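Local coordinates for flagellar biosynthesis protein FlhA (PDB 3MIX), which takes part in the export of flagellar proteins by type III secretion, the piece described being its cytosolic domain, at residues P48-L57 with N96-K107. Residues are numbered along the deposited sequence; the frame is centred on the assembly and turned at random.
Sequences PIEFEFGYGL and NIALQPNEYRLK
Glu50 and Glu52 each exchange two backbone hydrogen bonds, with Lys107 and Arg105 respectively, pairing strands 49-53 and 103-107 antiparallel at 165°. Gly54 N prolongs the ladder to Glu103 O (2.8 Å), while Phe53 O turns to the other side and accepts from Asn96 N. On the face bearing Phe51 and Tyr104 the two rings lie near parallel, planes 23° apart, but slid so far that they barely overlap; Phe51 CZ rests 3.6 Å from Tyr104 CB. Leu57 CD1 reaches the edge of the Tyr104 ring. On the other face Glu52 OE1 meets Arg105 NH1 in a salt bridge (3.5 Å), carboxylate and guanidinium at right angles, and takes Asn96 ND2 (2.9 Å) from above its plane. Asn96 chi1 of -167° swings its amide to Glu52, while OD1 accepts from Ala98 N in an Asx turn. A leucine here would probably leave Glu52 OE1 without its amide donor and loosen that turn. These are the central strands of a mixed four-stranded sheet: 92-95, parallel to 49-53, adds an Arg94-Glu52 salt bridge, and 111-117, beyond 103-108, a Glu112-Arg105 one. Helix 170-189 covers the Phe51 face, its His177 hydrogen-bonded to Tyr104 OH.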
loop_
_atom_site.group_PDB
_atom_site.type_symbol
_atom_site.label_atom_id
_atom_site.label_comp_id
_atom_site.label_asym_id
_atom_site.label_seq_id
_atom_site.Cartn_x
_atom_site.Cartn_y
_atom_site.Cartn_z
ATOM N N PRO A 48 -14.475 5.428 -4.003
ATOM C CA PRO A 48 -13.134 4.980 -3.609
ATOM C C PRO A 48 -12.000 5.713 -4.317
ATOM O O PRO A 48 -10.980 5.990 -3.680
ATOM C CB PRO A 48 -13.111 3.478 -3.952
ATOM C CG PRO A 48 -14.383 3.149 -4.579
ATOM C CD PRO A 48 -15.248 4.395 -4.718
ATOM N N ILE A 49 -12.170 6.043 -5.605
ATOM C CA ILE A 49 -11.125 6.707 -6.374
ATOM C C ILE A 49 -11.715 7.746 -7.305
ATOM O O ILE A 49 -12.588 7.435 -8.119
ATOM C CB ILE A 49 -10.291 5.727 -7.283
ATOM C CG1 ILE A 49 -9.817 4.471 -6.532
ATOM C CG2 ILE A 49 -9.107 6.482 -7.943
ATOM C CD1 ILE A 49 -9.006 3.477 -7.430
ATOM N N GLU A 50 -11.225 8.977 -7.190
ATOM C CA GLU A 50 -11.710 10.056 -8.008
ATOM C C GLU A 50 -10.541 10.737 -8.678
ATOM O O GLU A 50 -9.571 11.115 -8.014
ATOM C CB GLU A 50 -12.443 11.118 -7.162
ATOM C CG GLU A 50 -13.612 10.623 -6.363
ATOM C CD GLU A 50 -14.121 11.703 -5.415
ATOM O OE1 GLU A 50 -14.808 12.615 -5.899
ATOM O OE2 GLU A 50 -13.818 11.648 -4.198
ATOM N N PHE A 51 -10.662 10.922 -9.985
ATOM C CA PHE A 51 -9.713 11.687 -10.759
ATOM C C PHE A 51 -10.443 12.905 -11.312
ATOM O O PHE A 51 -11.413 12.773 -12.068
ATOM C CB PHE A 51 -9.135 10.838 -11.892
ATOM C CG PHE A 51 -8.124 11.557 -12.736
ATOM C CD1 PHE A 51 -6.791 11.632 -12.341
ATOM C CD2 PHE A 51 -8.498 12.154 -13.925
ATOM C CE1 PHE A 51 -5.858 12.290 -13.113
ATOM C CE2 PHE A 51 -7.556 12.825 -14.708
ATOM C CZ PHE A 51 -6.244 12.887 -14.302
ATOM N N GLU A 52 -9.967 14.078 -10.894
ATOM C CA GLU A 52 -10.537 15.363 -11.226
ATOM C C GLU A 52 -9.556 16.217 -12.009
ATOM O O GLU A 52 -8.360 16.247 -11.706
ATOM C CB GLU A 52 -10.920 16.104 -9.951
ATOM C CG GLU A 52 -12.019 15.418 -9.159
ATOM C CD GLU A 52 -12.487 16.237 -7.968
ATOM O OE1 GLU A 52 -11.971 17.359 -7.752
ATOM O OE2 GLU A 52 -13.379 15.746 -7.233
ATOM N N PHE A 53 -10.080 16.931 -13.001
ATOM C CA PHE A 53 -9.260 17.726 -13.916
ATOM C C PHE A 53 -9.919 19.057 -14.306
ATOM O O PHE A 53 -11.143 19.183 -14.304
ATOM C CB PHE A 53 -8.950 16.915 -15.176
ATOM C CG PHE A 53 -10.173 16.338 -15.836
ATOM C CD1 PHE A 53 -10.751 15.153 -15.358
ATOM C CD2 PHE A 53 -10.755 16.975 -16.925
ATOM C CE1 PHE A 53 -11.885 14.624 -15.960
ATOM C CE2 PHE A 53 -11.891 16.458 -17.533
ATOM C CZ PHE A 53 -12.457 15.273 -17.052
ATOM N N GLY A 54 -9.091 20.043 -14.642
ATOM C CA GLY A 54 -9.571 21.305 -15.199
ATOM C C GLY A 54 -9.938 21.114 -16.663
ATOM O O GLY A 54 -9.705 20.038 -17.236
ATOM N N TYR A 55 -10.493 22.160 -17.274
ATOM C CA TYR A 55 -11.075 22.051 -18.611
ATOM C C TYR A 55 -10.044 21.794 -19.704
ATOM O O TYR A 55 -10.371 21.204 -20.736
ATOM C CB TYR A 55 -11.960 23.260 -18.941
ATOM C CG TYR A 55 -11.222 24.569 -19.180
ATOM C CD1 TYR A 55 -10.581 24.820 -20.398
ATOM C CD2 TYR A 55 -11.175 25.559 -18.194
ATOM C CE1 TYR A 55 -9.903 26.012 -20.620
ATOM C CE2 TYR A 55 -10.503 26.760 -18.410
ATOM C CZ TYR A 55 -9.868 26.982 -19.626
ATOM O OH TYR A 55 -9.200 28.174 -19.854
ATOM N N GLY A 56 -8.805 22.224 -19.472
ATOM C CA GLY A 56 -7.705 21.942 -20.393
ATOM C C GLY A 56 -7.409 20.461 -20.571
ATOM O O GLY A 56 -6.833 20.058 -21.580
ATOM N N LEU A 57 -7.805 19.643 -19.595
ATOM C CA LEU A 57 -7.505 18.212 -19.639
ATOM C C LEU A 57 -8.668 17.363 -20.174
ATOM O O LEU A 57 -8.670 16.142 -20.034
ATOM C CB LEU A 57 -7.010 17.716 -18.265
ATOM C CG LEU A 57 -5.829 18.476 -17.628
ATOM C CD1 LEU A 57 -5.278 17.713 -16.434
ATOM C CD2 LEU A 57 -4.705 18.771 -18.624
ATOM N N ASN A 96 -13.419 19.514 -13.223
ATOM C CA ASN A 96 -13.604 20.413 -12.088
ATOM C C ASN A 96 -13.141 21.845 -12.400
ATOM O O ASN A 96 -11.950 22.102 -12.589
ATOM C CB ASN A 96 -12.929 19.851 -10.828
ATOM C CG ASN A 96 -13.351 20.582 -9.559
ATOM O OD1 ASN A 96 -13.995 21.632 -9.613
ATOM N ND2 ASN A 96 -12.984 20.029 -8.413
ATOM N N ILE A 97 -14.111 22.760 -12.460
ATOM C CA ILE A 97 -13.885 24.177 -12.795
ATOM C C ILE A 97 -13.057 24.935 -11.740
ATOM O O ILE A 97 -12.391 25.923 -12.056
ATOM C CB ILE A 97 -15.235 24.924 -13.063
ATOM C CG1 ILE A 97 -14.992 26.226 -13.831
ATOM C CG2 ILE A 97 -16.023 25.152 -11.756
ATOM C CD1 ILE A 97 -16.250 27.001 -14.187
ATOM N N ALA A 98 -13.108 24.471 -10.492
ATOM C CA ALA A 98 -12.274 25.021 -9.425
ATOM C C ALA A 98 -10.766 24.866 -9.715
ATOM O O ALA A 98 -9.945 25.653 -9.226
ATOM C CB ALA A 98 -12.636 24.383 -8.096
ATOM N N LEU A 99 -10.408 23.871 -10.522
ATOM C CA LEU A 99 -9.009 23.614 -10.847
ATOM C C LEU A 99 -8.560 24.413 -12.064
ATOM O O LEU A 99 -9.370 24.790 -12.919
ATOM C CB LEU A 99 -8.753 22.111 -11.075
ATOM C CG LEU A 99 -9.099 21.073 -10.000
ATOM C CD1 LEU A 99 -8.767 19.675 -10.504
ATOM C CD2 LEU A 99 -8.407 21.352 -8.660
ATOM N N GLN A 100 -7.256 24.656 -12.131
ATOM C CA GLN A 100 -6.648 25.345 -13.257
ATOM C C GLN A 100 -6.829 24.522 -14.530
ATOM O O GLN A 100 -6.928 23.299 -14.458
ATOM C CB GLN A 100 -5.161 25.596 -12.983
ATOM C CG GLN A 100 -4.886 26.674 -11.919
ATOM C CD GLN A 100 -5.178 28.097 -12.399
ATOM O OE1 GLN A 100 -4.895 28.455 -13.545
ATOM N NE2 GLN A 100 -5.735 28.918 -11.509
ATOM N N PRO A 101 -6.891 25.190 -15.699
ATOM C CA PRO A 101 -7.063 24.503 -16.977
ATOM C C PRO A 101 -6.267 23.201 -17.087
ATOM O O PRO A 101 -6.839 22.159 -17.408
ATOM C CB PRO A 101 -6.551 25.531 -18.004
ATOM C CG PRO A 101 -6.238 26.805 -17.215
ATOM C CD PRO A 101 -6.888 26.654 -15.883
ATOM N N ASN A 102 -4.969 23.269 -16.799
ATOM C CA ASN A 102 -4.061 22.139 -16.950
ATOM C C ASN A 102 -3.969 21.225 -15.718
ATOM O O ASN A 102 -3.190 20.278 -15.710
ATOM C CB ASN A 102 -2.661 22.641 -17.317
ATOM C CG ASN A 102 -2.594 23.245 -18.712
ATOM O OD1 ASN A 102 -3.155 22.709 -19.671
ATOM N ND2 ASN A 102 -1.884 24.356 -18.832
ATOM N N GLU A 103 -4.760 21.504 -14.691
ATOM C CA GLU A 103 -4.617 20.816 -13.408
ATOM C C GLU A 103 -5.398 19.507 -13.308
ATOM O O GLU A 103 -6.561 19.437 -13.710
ATOM C CB GLU A 103 -5.036 21.731 -12.258
ATOM C CG GLU A 103 -4.151 21.611 -11.039
ATOM C CD GLU A 103 -2.932 22.524 -11.115
ATOM O OE1 GLU A 103 -2.015 22.242 -11.924
ATOM O OE2 GLU A 103 -2.894 23.525 -10.361
ATOM N N TYR A 104 -4.751 18.478 -12.766
ATOM C CA TYR A 104 -5.466 17.283 -12.356
ATOM C C TYR A 104 -5.261 17.010 -10.877
ATOM O O TYR A 104 -4.278 17.455 -10.278
ATOM C CB TYR A 104 -5.082 16.060 -13.198
ATOM C CG TYR A 104 -3.677 15.555 -12.966
ATOM C CD1 TYR A 104 -3.398 14.677 -11.912
ATOM C CD2 TYR A 104 -2.631 15.936 -13.806
ATOM C CE1 TYR A 104 -2.110 14.206 -11.694
ATOM C CE2 TYR A 104 -1.338 15.471 -13.600
ATOM C CZ TYR A 104 -1.086 14.598 -12.539
ATOM O OH TYR A 104 0.183 14.127 -12.320
ATOM N N ARG A 105 -6.191 16.250 -10.315
ATOM C CA ARG A 105 -6.203 15.910 -8.904
ATOM C C ARG A 105 -6.688 14.462 -8.713
ATOM O O ARG A 105 -7.616 14.022 -9.390
ATOM C CB ARG A 105 -7.142 16.874 -8.200
ATOM C CG ARG A 105 -6.981 16.969 -6.717
ATOM C CD ARG A 105 -7.975 17.985 -6.176
ATOM N NE ARG A 105 -8.302 17.732 -4.773
ATOM C CZ ARG A 105 -9.463 18.054 -4.201
ATOM N NH1 ARG A 105 -10.432 18.623 -4.919
ATOM N NH2 ARG A 105 -9.663 17.789 -2.910
ATOM N N LEU A 106 -6.047 13.720 -7.810
ATOM C CA LEU A 106 -6.461 12.348 -7.484
ATOM C C LEU A 106 -6.866 12.217 -6.025
ATOM O O LEU A 106 -6.145 12.645 -5.125
ATOM C CB LEU A 106 -5.361 11.327 -7.805
ATOM C CG LEU A 106 -5.780 9.846 -7.669
ATOM C CD1 LEU A 106 -6.660 9.380 -8.851
ATOM C CD2 LEU A 106 -4.576 8.952 -7.525
ATOM N N LYS A 107 -8.025 11.619 -5.801
ATOM C CA LYS A 107 -8.515 11.375 -4.453
ATOM C C LYS A 107 -8.714 9.892 -4.248
ATOM O O LYS A 107 -9.118 9.183 -5.163
ATOM C CB LYS A 107 -9.824 12.129 -4.194
ATOM C CG LYS A 107 -9.742 13.623 -4.524
ATOM C CD LYS A 107 -11.107 14.337 -4.473
ATOM C CE LYS A 107 -11.576 14.563 -3.027
ATOM N NZ LYS A 107 -12.477 15.756 -2.890
#